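Local coordinates for protein UDP-galactopyranose mutase (Deinococcus radiodurans, PDB 3HDQ) that probably interconverts UDP-galactopyranose and UDP-galactofuranose, using a bound FAD cofactor, at residues Lys182-Asp187 and Pro333-Pro338. Residues are numbered along the deposited sequence; the frame is centred on the assembly and turned at random.
Sequences KQWGLD and PYYPVP. With GDU (galactose-uridine-5'-diphosphate), chain K.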
loop_
_atom_site.group_PDB
_atom_site.type_symbol
_atom_site.label_atom_id
_atom_site.label_comp_id
_atom_site.label_asym_id
_atom_site.label_seq_id
_atom_site.Cartn_x
_atom_site.Cartn_y
_atom_site.Cartn_z
ATOM N N LYS A 182 -30.874 11.898 -10.072
ATOM C CA LYS A 182 -30.249 11.489 -8.814
ATOM C C LYS A 182 -28.718 11.690 -8.836
ATOM O O LYS A 182 -28.149 12.249 -7.901
ATOM C CB LYS A 182 -30.622 10.044 -8.478
ATOM C CG LYS A 182 -30.255 9.615 -7.070
ATOM C CD LYS A 182 -31.026 8.356 -6.637
ATOM C CE LYS A 182 -30.682 7.147 -7.495
ATOM N NZ LYS A 182 -31.418 5.931 -7.041
ATOM N N GLN A 183 -28.077 11.263 -9.921
ATOM C CA GLN A 183 -26.629 11.377 -10.084
ATOM C C GLN A 183 -26.105 12.817 -10.140
ATOM O O GLN A 183 -25.100 13.137 -9.506
ATOM C CB GLN A 183 -26.167 10.605 -11.331
ATOM C CG GLN A 183 -24.700 10.824 -11.728
ATOM C CD GLN A 183 -23.698 10.404 -10.649
ATOM O OE1 GLN A 183 -24.069 9.871 -9.608
ATOM N NE2 GLN A 183 -22.424 10.637 -10.910
ATOM N N TRP A 184 -26.778 13.682 -10.888
ATOM C CA TRP A 184 -26.259 15.037 -11.123
ATOM C C TRP A 184 -26.949 16.134 -10.325
ATOM O O TRP A 184 -26.401 17.223 -10.140
ATOM C CB TRP A 184 -26.349 15.375 -12.599
ATOM C CG TRP A 184 -25.589 14.428 -13.425
ATOM C CD1 TRP A 184 -26.063 13.303 -14.030
ATOM C CD2 TRP A 184 -24.198 14.496 -13.732
ATOM N NE1 TRP A 184 -25.054 12.669 -14.707
ATOM C CE2 TRP A 184 -23.895 13.379 -14.539
ATOM C CE3 TRP A 184 -23.175 15.392 -13.402
ATOM C CZ2 TRP A 184 -22.614 13.139 -15.033
ATOM C CZ3 TRP A 184 -21.897 15.148 -13.889
ATOM C CH2 TRP A 184 -21.633 14.034 -14.696
ATOM N N GLY A 185 -28.156 15.852 -9.855
ATOM C CA GLY A 185 -28.956 16.878 -9.219
ATOM C C GLY A 185 -29.508 17.799 -10.287
ATOM O O GLY A 185 -29.968 18.893 -9.984
ATOM N N LEU A 186 -29.446 17.344 -11.537
ATOM C CA LEU A 186 -30.010 18.053 -12.680
ATOM C C LEU A 186 -30.922 17.121 -13.492
ATOM O O LEU A 186 -30.693 15.912 -13.538
ATOM C CB LEU A 186 -28.891 18.547 -13.610
ATOM C CG LEU A 186 -28.166 19.890 -13.432
ATOM C CD1 LEU A 186 -28.992 20.861 -12.590
ATOM C CD2 LEU A 186 -26.779 19.714 -12.846
ATOM N N ASP A 187 -31.945 17.674 -14.139
ATOM C CA ASP A 187 -32.708 16.925 -15.136
ATOM C C ASP A 187 -31.821 16.782 -16.366
ATOM O O ASP A 187 -30.975 17.641 -16.614
ATOM C CB ASP A 187 -33.997 17.663 -15.512
ATOM C CG ASP A 187 -34.886 16.858 -16.455
ATOM O OD1 ASP A 187 -35.706 16.061 -15.960
ATOM O OD2 ASP A 187 -34.773 17.026 -17.692
ATOM N N PRO A 333 -13.895 16.489 -5.830
ATOM C CA PRO A 333 -14.493 16.531 -7.165
ATOM C C PRO A 333 -14.181 15.245 -7.922
ATOM O O PRO A 333 -13.012 14.870 -7.979
ATOM C CB PRO A 333 -13.783 17.721 -7.831
ATOM C CG PRO A 333 -12.443 17.805 -7.143
ATOM C CD PRO A 333 -12.617 17.224 -5.749
ATOM N N TYR A 334 -15.200 14.594 -8.487
ATOM C CA TYR A 334 -15.006 13.373 -9.276
ATOM C C TYR A 334 -15.497 13.503 -10.721
ATOM O O TYR A 334 -14.985 12.828 -11.610
ATOM C CB TYR A 334 -15.705 12.170 -8.632
ATOM C CG TYR A 334 -15.214 11.804 -7.247
ATOM C CD1 TYR A 334 -16.106 11.665 -6.196
ATOM C CD2 TYR A 334 -13.864 11.595 -6.992
ATOM C CE1 TYR A 334 -15.681 11.334 -4.937
ATOM C CE2 TYR A 334 -13.425 11.258 -5.724
ATOM C CZ TYR A 334 -14.340 11.131 -4.699
ATOM O OH TYR A 334 -13.923 10.792 -3.422
ATOM N N TYR A 335 -16.487 14.363 -10.949
ATOM C CA TYR A 335 -17.077 14.532 -12.276
ATOM C C TYR A 335 -17.175 16.005 -12.660
ATOM O O TYR A 335 -17.718 16.804 -11.899
ATOM C CB TYR A 335 -18.517 14.015 -12.295
ATOM C CG TYR A 335 -18.745 12.549 -11.970
ATOM C CD1 TYR A 335 -18.830 12.113 -10.655
ATOM C CD2 TYR A 335 -18.931 11.614 -12.985
ATOM C CE1 TYR A 335 -19.058 10.791 -10.362
ATOM C CE2 TYR A 335 -19.162 10.287 -12.698
ATOM C CZ TYR A 335 -19.228 9.880 -11.387
ATOM O OH TYR A 335 -19.454 8.561 -11.095
ATOM N N PRO A 336 -16.696 16.365 -13.857
ATOM C CA PRO A 336 -17.132 17.653 -14.395
ATOM C C PRO A 336 -18.629 17.550 -14.684
ATOM O O PRO A 336 -19.144 16.431 -14.802
ATOM C CB PRO A 336 -16.370 17.767 -15.725
ATOM C CG PRO A 336 -15.405 16.621 -15.752
ATOM C CD PRO A 336 -15.940 15.575 -14.840
ATOM N N VAL A 337 -19.309 18.685 -14.808
ATOM C CA VAL A 337 -20.749 18.710 -15.050
ATOM C C VAL A 337 -21.065 19.328 -16.423
ATOM O O VAL A 337 -21.382 20.511 -16.518
ATOM C CB VAL A 337 -21.467 19.497 -13.933
ATOM C CG1 VAL A 337 -22.981 19.452 -14.113
ATOM C CG2 VAL A 337 -21.065 18.954 -12.562
ATOM N N PRO A 338 -20.984 18.520 -17.493
ATOM C CA PRO A 338 -21.123 19.068 -18.846
ATOM C C PRO A 338 -22.510 19.688 -19.102
ATOM O O PRO A 338 -23.517 18.985 -19.141
ATOM C CB PRO A 338 -20.882 17.841 -19.746
ATOM C CG PRO A 338 -20.192 16.844 -18.860
ATOM C CD PRO A 338 -20.795 17.060 -17.521
HETATM N N1 GDU K . -27.279 6.708 -17.065
HETATM C C2 GDU K . -28.434 6.412 -16.686
HETATM N N3 GDU K . -29.029 5.383 -16.257
HETATM C C4 GDU K . -28.225 4.310 -16.163
HETATM C C5 GDU K . -26.808 4.469 -16.569
HETATM C C6 GDU K . -26.390 5.676 -17.000
HETATM O O2 GDU K . -29.308 7.530 -16.741
HETATM O O4 GDU K . -28.642 3.238 -15.730
HETATM C C1D GDU K . -26.876 8.019 -17.488
HETATM C C2D GDU K . -26.533 9.068 -16.403
HETATM O O2D GDU K . -26.744 10.402 -16.849
HETATM C C3D GDU K . -25.068 8.760 -16.173
HETATM C C4D GDU K . -24.619 8.653 -17.629
HETATM O O4D GDU K . -25.701 8.022 -18.321
HETATM O O3D GDU K . -24.428 9.808 -15.450
HETATM C C5D GDU K . -23.219 8.105 -17.865
HETATM O O5D GDU K . -23.285 6.757 -17.361
HETATM P PA GDU K . -22.021 6.021 -16.721
HETATM O O1A GDU K . -22.345 4.571 -16.612
HETATM O O2A GDU K . -20.884 6.194 -17.640
HETATM O O3A GDU K . -21.756 6.554 -15.248
HETATM P PB GDU K . -20.324 6.527 -14.574
HETATM O O1B GDU K . -20.613 7.149 -13.259
HETATM O O2B GDU K . -19.262 7.338 -15.217
HETATM O O3B GDU K . -19.784 5.046 -14.265
HETATM C "C1'" GDU K . -18.480 4.510 -13.970
HETATM C "C2'" GDU K . -17.734 4.246 -15.294
HETATM C "C3'" GDU K . -18.727 3.471 -16.192
HETATM C "C4'" GDU K . -18.927 2.058 -15.566
HETATM C "C5'" GDU K . -19.337 2.230 -14.076
HETATM C "C6'" GDU K . -19.286 0.906 -13.261
HETATM O "O2'" GDU K . -17.248 5.466 -15.884
HETATM O "O3'" GDU K . -18.202 3.418 -17.538
HETATM O "O4'" GDU K . -17.684 1.335 -15.693
HETATM O "O5'" GDU K . -18.685 3.255 -13.275
HETATM O "O6'" GDU K . -20.589 0.292 -13.114
#
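Trp-184, in the last turn of its helix, and Val-337, in the segment 333-338, bring the two backbones to 7.7 Å between their CA atoms; the touching parts run 31° apart, and no hydrogen bond joins them. The contact is made by side chains, and the bound UDP-galactose is held by two of them, both aromatic. The far rim of the indole reaches the strand: CZ3 of Trp-184 stands 3.9 Å from Tyr-335 CB and 3.2 Å from Pro-336 O, which lies at the ring edge. Val-337 and the ring of Pro-338 add apolar contacts to the same rim, while Leu-186 CD2 meets Val-337 CG1 at 4.0 Å, two branched apolar chains touching methyl to methyl. Tryptophan suits this place because its other end is polar: NE1 donates to the ribose hydroxyl O3D of the substrate (3.0 Å), a somewhat bent bond of 144°. Tyrosine likewise joins a ring for packing to a polar tip, Tyr-335 OH donating to the diphosphate oxygen O1B at 2.8 Å. The rings of Trp-184 and Tyr-335 meet obliquely, planes 73° apart, each reaching a different part of one ligand. Gln-183 touches a face of each ring. Its CG, anti to the backbone N, lies over the indole; the chain then bends at chi2, long enough to carry NE2 over the tyrosine ring, 3.3 Å from Tyr-335 CZ, with the amide steeply inclined to that ring. Gly-185, which lacks a CB and so takes positive phi easily, leads the chain out of the helix. The end of helix 159-184 is thus packed against strand 320-336, beside strand 274-284, where Arg-275 bonds Gln-183 O and faces Tyr-334 and Tyr-335 in a classic beta bulge; FAD touches both tyrosines.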